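Local structure of trehalose-6-phosphate phosphatase (Candida albicans, 5DXF) at residues Q322-V327 with L419-V424; K329-I334 with T366-Q371; L333-D338 with R423-A428; L427-S432 with P454-E459. The protein carries a glycosyltransferase family 20 region, of the GT-B type, in the N-terminal fragment modelled here. All coordinates share one frame; numbering follows the deposited sequence.

Interaction 1: Q322-V327 with L419-V424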
# COMPACT_ATOMS: atom_id res chain seq x y z
N GLN A 322 3.92 -24.05 -14.38
CA GLN A 322 4.39 -25.42 -14.58
C GLN A 322 5.90 -25.46 -14.80
O GLN A 322 6.56 -26.43 -14.43
CB GLN A 322 3.66 -26.07 -15.77
CG GLN A 322 3.18 -27.48 -15.49
CD GLN A 322 2.24 -27.54 -14.30
OE1 GLN A 322 2.48 -28.27 -13.34
NE2 GLN A 322 1.15 -26.78 -14.36
N ALA A 323 6.43 -24.40 -15.38
CA ALA A 323 7.86 -24.29 -15.62
C ALA A 323 8.62 -24.11 -14.32
O ALA A 323 9.66 -24.73 -14.10
CB ALA A 323 8.16 -23.13 -16.57
N LEU A 324 8.09 -23.25 -13.45
CA LEU A 324 8.64 -23.04 -12.11
C LEU A 324 8.51 -24.31 -11.28
O LEU A 324 9.42 -24.65 -10.52
CB LEU A 324 7.92 -21.87 -11.43
CG LEU A 324 8.22 -20.47 -11.97
CD1 LEU A 324 7.16 -19.48 -11.50
CD2 LEU A 324 9.60 -20.02 -11.55
N LYS A 325 7.39 -24.99 -11.43
CA LYS A 325 7.19 -26.31 -10.83
C LYS A 325 8.27 -27.27 -11.31
O LYS A 325 8.70 -28.14 -10.56
CB LYS A 325 5.80 -26.86 -11.19
CG LYS A 325 4.75 -26.66 -10.11
CD LYS A 325 3.37 -26.54 -10.71
CE LYS A 325 2.30 -26.96 -9.72
NZ LYS A 325 2.39 -28.41 -9.43
N GLN A 326 8.70 -27.10 -12.55
CA GLN A 326 9.72 -27.96 -13.13
C GLN A 326 11.11 -27.64 -12.58
O GLN A 326 11.89 -28.54 -12.27
CB GLN A 326 9.71 -27.84 -14.66
CG GLN A 326 9.93 -29.16 -15.38
CD GLN A 326 8.99 -30.25 -14.89
OE1 GLN A 326 7.81 -30.01 -14.64
NE2 GLN A 326 9.52 -31.46 -14.76
N VAL A 327 11.41 -26.35 -12.45
CA VAL A 327 12.69 -25.90 -11.92
C VAL A 327 12.88 -26.33 -10.47
O VAL A 327 13.92 -26.87 -10.10
CB VAL A 327 12.83 -24.36 -12.01
CG1 VAL A 327 14.19 -23.92 -11.50
CG2 VAL A 327 12.62 -23.89 -13.44
N LEU A 419 2.31 -13.35 -10.58
CA LEU A 419 1.18 -14.22 -10.26
C LEU A 419 1.57 -15.69 -10.31
O LEU A 419 1.12 -16.48 -9.46
CB LEU A 419 0.02 -13.96 -11.22
CG LEU A 419 -0.56 -12.55 -11.14
CD1 LEU A 419 -1.84 -12.46 -11.95
CD2 LEU A 419 -0.81 -12.16 -9.69
N ALA A 420 2.38 -16.06 -11.29
CA ALA A 420 2.97 -17.39 -11.34
C ALA A 420 3.64 -17.67 -10.01
O ALA A 420 3.29 -18.63 -9.33
CB ALA A 420 3.98 -17.51 -12.46
N LEU A 421 4.60 -16.82 -9.65
CA LEU A 421 5.33 -16.94 -8.39
C LEU A 421 4.41 -17.16 -7.18
O LEU A 421 4.68 -18.03 -6.35
CB LEU A 421 6.20 -15.69 -8.17
CG LEU A 421 7.49 -15.59 -8.99
CD1 LEU A 421 8.08 -14.19 -8.92
CD2 LEU A 421 8.50 -16.62 -8.51
N LEU A 422 3.33 -16.40 -7.10
CA LEU A 422 2.38 -16.57 -6.00
C LEU A 422 1.69 -17.93 -6.06
O LEU A 422 1.53 -18.59 -5.03
CB LEU A 422 1.34 -15.46 -6.00
CG LEU A 422 1.86 -14.06 -5.66
CD1 LEU A 422 0.72 -13.06 -5.61
CD2 LEU A 422 2.63 -14.07 -4.35
N ARG A 423 1.31 -18.37 -7.26
CA ARG A 423 0.63 -19.65 -7.41
C ARG A 423 1.53 -20.86 -7.09
O ARG A 423 1.09 -21.80 -6.44
CB ARG A 423 0.06 -19.79 -8.82
CG ARG A 423 -1.34 -19.21 -8.99
CD ARG A 423 -1.91 -19.52 -10.37
NE ARG A 423 -2.02 -20.96 -10.59
CZ ARG A 423 -2.25 -21.52 -11.77
NH1 ARG A 423 -2.40 -20.76 -12.85
NH2 ARG A 423 -2.33 -22.84 -11.88
N VAL A 424 2.79 -20.83 -7.53
CA VAL A 424 3.69 -21.95 -7.29
C VAL A 424 4.13 -22.00 -5.82
O VAL A 424 4.65 -23.01 -5.34
CB VAL A 424 4.96 -21.89 -8.19
CG1 VAL A 424 5.72 -23.23 -8.17
CG2 VAL A 424 4.60 -21.52 -9.62

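Interaction 2: K329-I334 with T366-Q371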
# COMPACT_ATOMS: atom_id res chain seq x y z
N LYS A 329 11.50 -28.64 -8.61
CA LYS A 329 11.02 -29.98 -8.32
C LYS A 329 11.69 -30.53 -7.06
O LYS A 329 12.91 -30.44 -6.91
CB LYS A 329 11.27 -30.91 -9.51
CG LYS A 329 10.84 -32.35 -9.29
CD LYS A 329 11.07 -33.18 -10.55
CE LYS A 329 10.19 -32.70 -11.70
NZ LYS A 329 8.74 -32.90 -11.40
N GLY A 330 10.89 -31.10 -6.17
CA GLY A 330 11.41 -31.67 -4.94
C GLY A 330 11.80 -30.64 -3.89
O GLY A 330 12.44 -30.98 -2.90
N LYS A 331 11.40 -29.39 -4.11
CA LYS A 331 11.72 -28.31 -3.17
C LYS A 331 10.49 -27.52 -2.75
O LYS A 331 9.51 -27.43 -3.49
CB LYS A 331 12.76 -27.37 -3.79
CG LYS A 331 14.12 -28.02 -3.99
CD LYS A 331 15.11 -27.07 -4.65
CE LYS A 331 16.48 -27.71 -4.73
NZ LYS A 331 16.97 -28.12 -3.39
N LYS A 332 10.55 -26.94 -1.55
CA LYS A 332 9.46 -26.12 -1.03
C LYS A 332 9.77 -24.64 -1.23
O LYS A 332 10.87 -24.18 -0.92
CB LYS A 332 9.23 -26.41 0.46
CG LYS A 332 8.88 -27.86 0.78
CD LYS A 332 7.48 -28.22 0.29
CE LYS A 332 7.08 -29.63 0.72
NZ LYS A 332 5.72 -30.02 0.24
N LEU A 333 8.79 -23.89 -1.75
CA LEU A 333 9.03 -22.51 -2.15
C LEU A 333 8.34 -21.48 -1.25
O LEU A 333 7.11 -21.50 -1.09
CB LEU A 333 8.57 -22.30 -3.60
CG LEU A 333 9.65 -22.34 -4.69
CD1 LEU A 333 10.82 -23.24 -4.30
CD2 LEU A 333 9.06 -22.76 -6.02
N ILE A 334 9.13 -20.58 -0.68
CA ILE A 334 8.61 -19.43 0.04
C ILE A 334 8.74 -18.21 -0.86
O ILE A 334 9.84 -17.88 -1.31
CB ILE A 334 9.35 -19.19 1.38
CG1 ILE A 334 9.57 -20.52 2.11
CG2 ILE A 334 8.59 -18.21 2.25
CD1 ILE A 334 10.16 -20.37 3.50
N THR A 366 16.18 -28.32 0.87
CA THR A 366 14.84 -28.47 0.31
C THR A 366 13.97 -27.21 0.34
O THR A 366 12.92 -27.17 -0.30
CB THR A 366 14.06 -29.59 1.03
OG1 THR A 366 14.22 -29.45 2.44
CG2 THR A 366 14.59 -30.96 0.61
N VAL A 367 14.40 -26.19 1.07
CA VAL A 367 13.61 -24.96 1.14
C VAL A 367 14.29 -23.80 0.43
O VAL A 367 15.44 -23.47 0.72
CB VAL A 367 13.32 -24.55 2.59
CG1 VAL A 367 12.41 -23.33 2.62
CG2 VAL A 367 12.69 -25.70 3.34
N VAL A 368 13.57 -23.18 -0.50
CA VAL A 368 14.08 -22.03 -1.22
C VAL A 368 13.22 -20.80 -0.96
O VAL A 368 12.01 -20.83 -1.16
CB VAL A 368 14.15 -22.29 -2.73
CG1 VAL A 368 14.54 -21.01 -3.47
CG2 VAL A 368 15.14 -23.41 -3.03
N LEU A 369 13.85 -19.72 -0.49
CA LEU A 369 13.16 -18.46 -0.26
C LEU A 369 13.35 -17.53 -1.46
O LEU A 369 14.48 -17.15 -1.78
CB LEU A 369 13.67 -17.79 1.02
CG LEU A 369 12.99 -16.51 1.51
CD1 LEU A 369 12.98 -16.44 3.03
CD2 LEU A 369 13.67 -15.27 0.94
N ILE A 370 12.25 -17.18 -2.12
CA ILE A 370 12.31 -16.26 -3.25
C ILE A 370 11.77 -14.89 -2.84
O ILE A 370 10.60 -14.74 -2.51
CB ILE A 370 11.51 -16.78 -4.46
CG1 ILE A 370 12.14 -18.07 -4.98
CG2 ILE A 370 11.45 -15.73 -5.56
CD1 ILE A 370 11.26 -18.84 -5.93
N GLN A 371 12.65 -13.89 -2.86
CA GLN A 371 12.28 -12.52 -2.53
C GLN A 371 12.48 -11.59 -3.71
O GLN A 371 13.60 -11.45 -4.21
CB GLN A 371 13.08 -12.02 -1.32
CG GLN A 371 12.63 -10.67 -0.80
CD GLN A 371 11.26 -10.72 -0.15
OE1 GLN A 371 10.88 -11.73 0.43
NE2 GLN A 371 10.51 -9.63 -0.26

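Interaction 3: L333-D338 with R423-A428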
# COMPACT_ATOMS: atom_id res chain seq x y z
N LEU A 333 8.79 -23.89 -1.75
CA LEU A 333 9.03 -22.51 -2.15
C LEU A 333 8.34 -21.48 -1.25
O LEU A 333 7.11 -21.50 -1.09
CB LEU A 333 8.57 -22.30 -3.60
CG LEU A 333 9.65 -22.34 -4.69
CD1 LEU A 333 10.82 -23.24 -4.30
CD2 LEU A 333 9.06 -22.76 -6.02
N ILE A 334 9.13 -20.58 -0.68
CA ILE A 334 8.61 -19.43 0.04
C ILE A 334 8.74 -18.21 -0.86
O ILE A 334 9.84 -17.88 -1.31
CB ILE A 334 9.35 -19.19 1.38
CG1 ILE A 334 9.57 -20.52 2.11
CG2 ILE A 334 8.59 -18.21 2.25
CD1 ILE A 334 10.16 -20.37 3.50
N VAL A 335 7.62 -17.55 -1.14
CA VAL A 335 7.61 -16.43 -2.07
C VAL A 335 7.02 -15.16 -1.45
O VAL A 335 5.93 -15.19 -0.88
CB VAL A 335 6.81 -16.78 -3.35
CG1 VAL A 335 6.76 -15.58 -4.29
CG2 VAL A 335 7.42 -17.98 -4.04
N GLY A 336 7.75 -14.06 -1.58
CA GLY A 336 7.28 -12.77 -1.10
C GLY A 336 7.73 -11.64 -1.99
O GLY A 336 8.75 -11.74 -2.68
N ARG A 337 6.95 -10.55 -2.01
CA ARG A 337 7.34 -9.34 -2.71
C ARG A 337 7.14 -8.12 -1.81
O ARG A 337 6.02 -7.79 -1.44
CB ARG A 337 6.56 -9.15 -4.00
CG ARG A 337 7.04 -7.95 -4.81
CD ARG A 337 6.30 -7.78 -6.14
NE ARG A 337 4.92 -7.32 -5.96
CZ ARG A 337 4.13 -6.93 -6.95
NH1 ARG A 337 4.58 -6.93 -8.20
NH2 ARG A 337 2.89 -6.53 -6.70
N ASP A 338 8.24 -7.46 -1.47
CA ASP A 338 8.18 -6.29 -0.61
C ASP A 338 9.16 -5.23 -1.08
O ASP A 338 10.17 -5.54 -1.69
CB ASP A 338 8.48 -6.67 0.84
CG ASP A 338 7.54 -7.74 1.37
OD1 ASP A 338 6.44 -7.38 1.85
OD2 ASP A 338 7.91 -8.93 1.32
N ARG A 423 1.31 -18.37 -7.26
CA ARG A 423 0.63 -19.65 -7.41
C ARG A 423 1.53 -20.86 -7.09
O ARG A 423 1.09 -21.80 -6.44
CB ARG A 423 0.06 -19.79 -8.82
CG ARG A 423 -1.34 -19.21 -8.99
CD ARG A 423 -1.91 -19.52 -10.37
NE ARG A 423 -2.02 -20.96 -10.59
CZ ARG A 423 -2.25 -21.52 -11.77
NH1 ARG A 423 -2.40 -20.76 -12.85
NH2 ARG A 423 -2.33 -22.84 -11.88
N VAL A 424 2.79 -20.83 -7.53
CA VAL A 424 3.69 -21.95 -7.29
C VAL A 424 4.13 -22.00 -5.82
O VAL A 424 4.65 -23.01 -5.34
CB VAL A 424 4.96 -21.89 -8.19
CG1 VAL A 424 5.72 -23.23 -8.17
CG2 VAL A 424 4.60 -21.52 -9.62
N ALA A 425 3.91 -20.90 -5.10
CA ALA A 425 4.36 -20.80 -3.72
C ALA A 425 3.76 -21.86 -2.80
O ALA A 425 2.55 -22.11 -2.82
CB ALA A 425 4.05 -19.42 -3.18
N ASP A 426 4.61 -22.51 -2.02
CA ASP A 426 4.17 -23.41 -0.98
C ASP A 426 3.99 -22.65 0.33
O ASP A 426 3.41 -23.15 1.28
CB ASP A 426 5.16 -24.56 -0.81
CG ASP A 426 5.31 -25.39 -2.08
OD1 ASP A 426 4.37 -26.12 -2.45
OD2 ASP A 426 6.39 -25.32 -2.70
N LEU A 427 4.52 -21.43 0.37
CA LEU A 427 4.40 -20.58 1.55
C LEU A 427 4.40 -19.11 1.18
O LEU A 427 4.99 -18.71 0.20
CB LEU A 427 5.55 -20.85 2.51
CG LEU A 427 5.31 -20.69 4.00
CD1 LEU A 427 6.58 -20.33 4.72
CD2 LEU A 427 4.24 -19.67 4.29
N ALA A 428 3.73 -18.31 1.99
CA ALA A 428 3.83 -16.88 1.88
C ALA A 428 4.21 -16.40 3.26
O ALA A 428 3.67 -16.87 4.24
CB ALA A 428 2.51 -16.29 1.46

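Interaction 4: L427-S432 with P454-E459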
# COMPACT_ATOMS: atom_id res chain seq x y z
N LEU A 427 4.52 -21.43 0.37
CA LEU A 427 4.40 -20.58 1.55
C LEU A 427 4.40 -19.11 1.18
O LEU A 427 4.99 -18.71 0.20
CB LEU A 427 5.55 -20.85 2.51
CG LEU A 427 5.31 -20.69 4.00
CD1 LEU A 427 6.58 -20.33 4.72
CD2 LEU A 427 4.24 -19.67 4.29
N ALA A 428 3.73 -18.31 1.99
CA ALA A 428 3.83 -16.88 1.88
C ALA A 428 4.21 -16.40 3.26
O ALA A 428 3.67 -16.87 4.24
CB ALA A 428 2.51 -16.29 1.46
N LEU A 429 5.16 -15.48 3.33
CA LEU A 429 5.58 -14.94 4.62
C LEU A 429 5.57 -13.41 4.59
O LEU A 429 6.34 -12.79 3.86
CB LEU A 429 6.97 -15.46 5.02
CG LEU A 429 7.52 -15.08 6.40
CD1 LEU A 429 6.46 -15.26 7.47
CD2 LEU A 429 8.77 -15.89 6.72
N ILE A 430 4.69 -12.81 5.39
CA ILE A 430 4.64 -11.36 5.51
C ILE A 430 5.12 -10.95 6.90
O ILE A 430 4.54 -11.36 7.90
CB ILE A 430 3.22 -10.81 5.26
CG1 ILE A 430 2.66 -11.35 3.94
CG2 ILE A 430 3.21 -9.29 5.29
CD1 ILE A 430 3.55 -11.08 2.75
N THR A 431 6.18 -10.14 6.95
CA THR A 431 6.84 -9.79 8.21
C THR A 431 6.87 -8.28 8.43
O THR A 431 7.73 -7.77 9.15
CB THR A 431 8.27 -10.33 8.25
OG1 THR A 431 8.97 -9.93 7.06
CG2 THR A 431 8.27 -11.85 8.32
N SER A 432 5.94 -7.58 7.80
CA SER A 432 5.89 -6.12 7.84
C SER A 432 5.91 -5.56 9.26
O SER A 432 5.14 -5.99 10.12
CB SER A 432 4.65 -5.62 7.12
OG SER A 432 4.73 -5.90 5.73
N PRO A 454 -0.24 -22.25 2.72
CA PRO A 454 -0.38 -21.42 3.93
C PRO A 454 0.23 -20.02 3.85
O PRO A 454 1.25 -19.77 3.18
CB PRO A 454 0.33 -22.24 5.01
CG PRO A 454 1.28 -23.11 4.27
CD PRO A 454 0.58 -23.45 2.99
N LEU A 455 -0.42 -19.11 4.55
CA LEU A 455 0.03 -17.73 4.69
C LEU A 455 0.38 -17.43 6.14
O LEU A 455 -0.43 -17.65 7.04
CB LEU A 455 -1.05 -16.76 4.20
CG LEU A 455 -0.87 -15.31 4.63
CD1 LEU A 455 0.33 -14.68 3.92
CD2 LEU A 455 -2.13 -14.50 4.38
N ILE A 456 1.59 -16.94 6.36
CA ILE A 456 2.00 -16.50 7.68
C ILE A 456 2.04 -14.97 7.70
O ILE A 456 2.65 -14.34 6.83
CB ILE A 456 3.37 -17.07 8.08
CG1 ILE A 456 3.37 -18.59 7.94
CG2 ILE A 456 3.71 -16.67 9.51
CD1 ILE A 456 4.65 -19.24 8.43
N LEU A 457 1.39 -14.39 8.70
CA LEU A 457 1.15 -12.96 8.74
C LEU A 457 1.69 -12.32 10.01
O LEU A 457 1.50 -12.83 11.11
CB LEU A 457 -0.36 -12.68 8.61
CG LEU A 457 -0.77 -11.47 7.77
CD1 LEU A 457 -0.12 -11.57 6.40
CD2 LEU A 457 -2.28 -11.39 7.64
N SER A 458 2.39 -11.20 9.84
CA SER A 458 2.87 -10.42 10.96
C SER A 458 1.67 -9.82 11.67
O SER A 458 0.72 -9.40 11.03
CB SER A 458 3.84 -9.32 10.51
OG SER A 458 4.13 -8.42 11.56
N GLU A 459 1.70 -9.80 13.00
CA GLU A 459 0.58 -9.27 13.76
C GLU A 459 0.57 -7.74 13.71
O GLU A 459 -0.41 -7.10 14.10
CB GLU A 459 0.63 -9.75 15.21
CG GLU A 459 1.86 -9.28 15.97
CD GLU A 459 1.94 -9.88 17.36
OE1 GLU A 459 1.54 -11.05 17.52
OE2 GLU A 459 2.38 -9.17 18.29

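Interaction 1: Q322-V327 with L419-V424
Two helices, 317-327 and 415-424, meet here by apolar contact, their short segments crossing at -55° with the axes 9.6 Å apart at closest approach. Leu324 carries most of it. Its CG stands anti to the carbonyl carbon (chi1 -71°), which sends the branch across the gap, and CD1 is the methyl that does the touching. Leu324 CD1 reaches Val424 CG2 at 3.8 Å and Ala420 CB at 3.9 Å, two residues one turn apart on the opposing helix; Leu421 CD2 comes up more loosely, at 4.3 Å from Leu324 CD1. Val424 divides its two methyls between neighbours: CG2 lies against CB and CD1 of Leu324, while Lys325 CG passes Val424 CG1 at 4.1 Å. The lysine side chain touches through its aliphatic CG.

Of polar links between the segments there are none. Those nearby run to other places: Arg423 makes a salt bridge to Glu318, farther back on helix 317-327, and a hydrogen bond to Ala310 O. With nothing directional across 322-327 and 419-424, their seating depends on the fit of branched aliphatic groups, and it is partly open to solvent at the exposed Lys325.

Interaction 2: K329-I334 with T366-Q371
Strands 332-334 and 367-371 run in parallel, their axes 4.8 Å apart and turned by 27°, and four backbone hydrogen bonds tie them together. They are the two strands of a beta-alpha-beta unit, strand 332-339, helix 346-359, strand 367-374, in a Rossmann-like domain of the GT-B fold. The bonding ladder is the regular parallel one: Lys332 and Ile334 each use both N and O, toward Thr366 and Val368 and toward Val368 and Ile370 respectively. Lys332 N to Thr366 O is 2.7 Å, Val368 N to Lys332 O 2.9 Å, and all four N-H groups point nearly down the axis of the carbonyl they meet.

Leu333 and Val368 sit on one face, side by side and pointing the same way, with Leu333 CD1 against Val368 CB at 3.8 Å. The same leucine is crossed obliquely by Ile370, whose CD1 lies 4.0 Å from Leu333 CG. At the entry to the strand, the aliphatic chain of Lys331 extends over Val368, CD to CG2.

Val367, Ile334 and Leu369 share the other face, and helix 346-359 covers Val367 and Leu369 there, Phe353 touching both. Ile334 has CG1 anti to the carbonyl carbon (chi1 -43°), so the ethyl arm leans back over the preceding pair of the ladder. The arm crosses Val367 obliquely, and its tip, Ile334 CD1, ends 3.8 Å from Val367 CG1, the methyl that stands anti to its own backbone N.

Interaction 3: L333-D338 with R423-A428
Leu333 is held at both ends of its backbone by the turn that follows helix 415-424, and this is the tight part of the contact. Its N-H goes to the side chain of Asp426, Leu333 N to Asp426 OD2 being 3.0 Å, on the anti lone pair of the carboxylate oxygen. Its carbonyl receives two N-H groups: Asp426 N reaches Leu333 O at 2.9 Å in the carbonyl plane, and Leu427 N adds a weak, bent bond to the same oxygen. The chi1 of Asp426 (-61°) keeps CG beside its own backbone N, so one residue can both donate to and accept from Leu333. Two residues on, Val335 N points almost straight at Leu427 O (3.2 Å, 172° at the hydrogen), although it sits above the carbonyl plane.

Apolar groups fill in around these bonds. Ile334 and Leu427 lie side by side, Leu427 CD1 touching both CD1 (3.8 Å) and CG2 of Ile334. Val335 CG2 rests on Ala425 CB at 3.8 Å, and Leu333 CD2 runs alongside Val424 CG1.

The contact is looser at its limits. From Gly336 onward strand 332-339 leaves 423-428 behind: Arg337 turns to Tyr418 in a cation-pi contact and Asp338 pairs with Lys349. Asp426 is partly open to solvent. Here a carboxylate does what a neighbouring strand's carbonyl would do, and the N-H it accepts would probably help keep Asp426 ionised.

Interaction 4: L427-S432 with P454-E459
Ile456 can be followed outward from the backbone. Its CB lies 3.6 Å from Leu429 CD1, and its CG2, anti to the backbone N, meets that same methyl at 3.7 Å. The other arm swings the opposite way along the strand: with CG1 anti to the carbonyl carbon (chi1 -53°), Ile456 CG1 comes to 3.9 Å from Leu427 CD2, and the tip, Ile456 CD1, still has that methyl at 4.2 Å. Ile456 is thus spread between the two leucines on either side of Ala428, and helix 478-489 closes over it, with Ile485 touching both Ile456 and Leu429.

On the other face Ala428 CB meets Leu455 CD1 at 3.7 Å. Ile430 and Leu457 lie side by side, Leu457 CD1 3.6 Å from Ile430 CB, while Leu455 crosses Ile430 obliquely. Helix 439-447 covers this layer, Phe444 resting on Ala428 and Leu455.

Between the layers the backbones pair in parallel: Pro454 O accepts from Ala428 N, Ala428 O from Ile456 N, and Ile456 O from Ile430 N, the last nearly straight at 2.9 Å. The pairing slackens after that, Ser458 N giving only a weak bond to Ile430 O. Ser458 OG, anti to its backbone N, takes over by donating to Ser432 O (3.0 Å) from above the carbonyl plane, and also bonds to Phe460 N. Strand 428-430, helix 439-447 and strand 455-458 make a beta-alpha-beta unit, the building block of the Rossmann-like domains of GT-B proteins.

All four contacts belong to one Rossmann-like domain. Interaction 2 is nested inside the loop closed by interaction 1; interactions 2 and 3 start from the same strand, 332-339, and interaction 4 begins on the stretch where interaction 3 ends. Interactions 2 and 3 share Leu333 and Ile334, their centres 8 Å apart; interactions 3 and 4 share Leu427 and Ala428, with centres 10 Å apart. Interaction 3 therefore bridges the strands 332-339, 367-374 and 406-409 to the strands 428-430, 455-458 and 471-473, making them neighbours in the core. Interaction 1, about 10 Å from interaction 3 centre to centre, packs helix 317-327 against helix 415-424, which itself lies on strand 332-339.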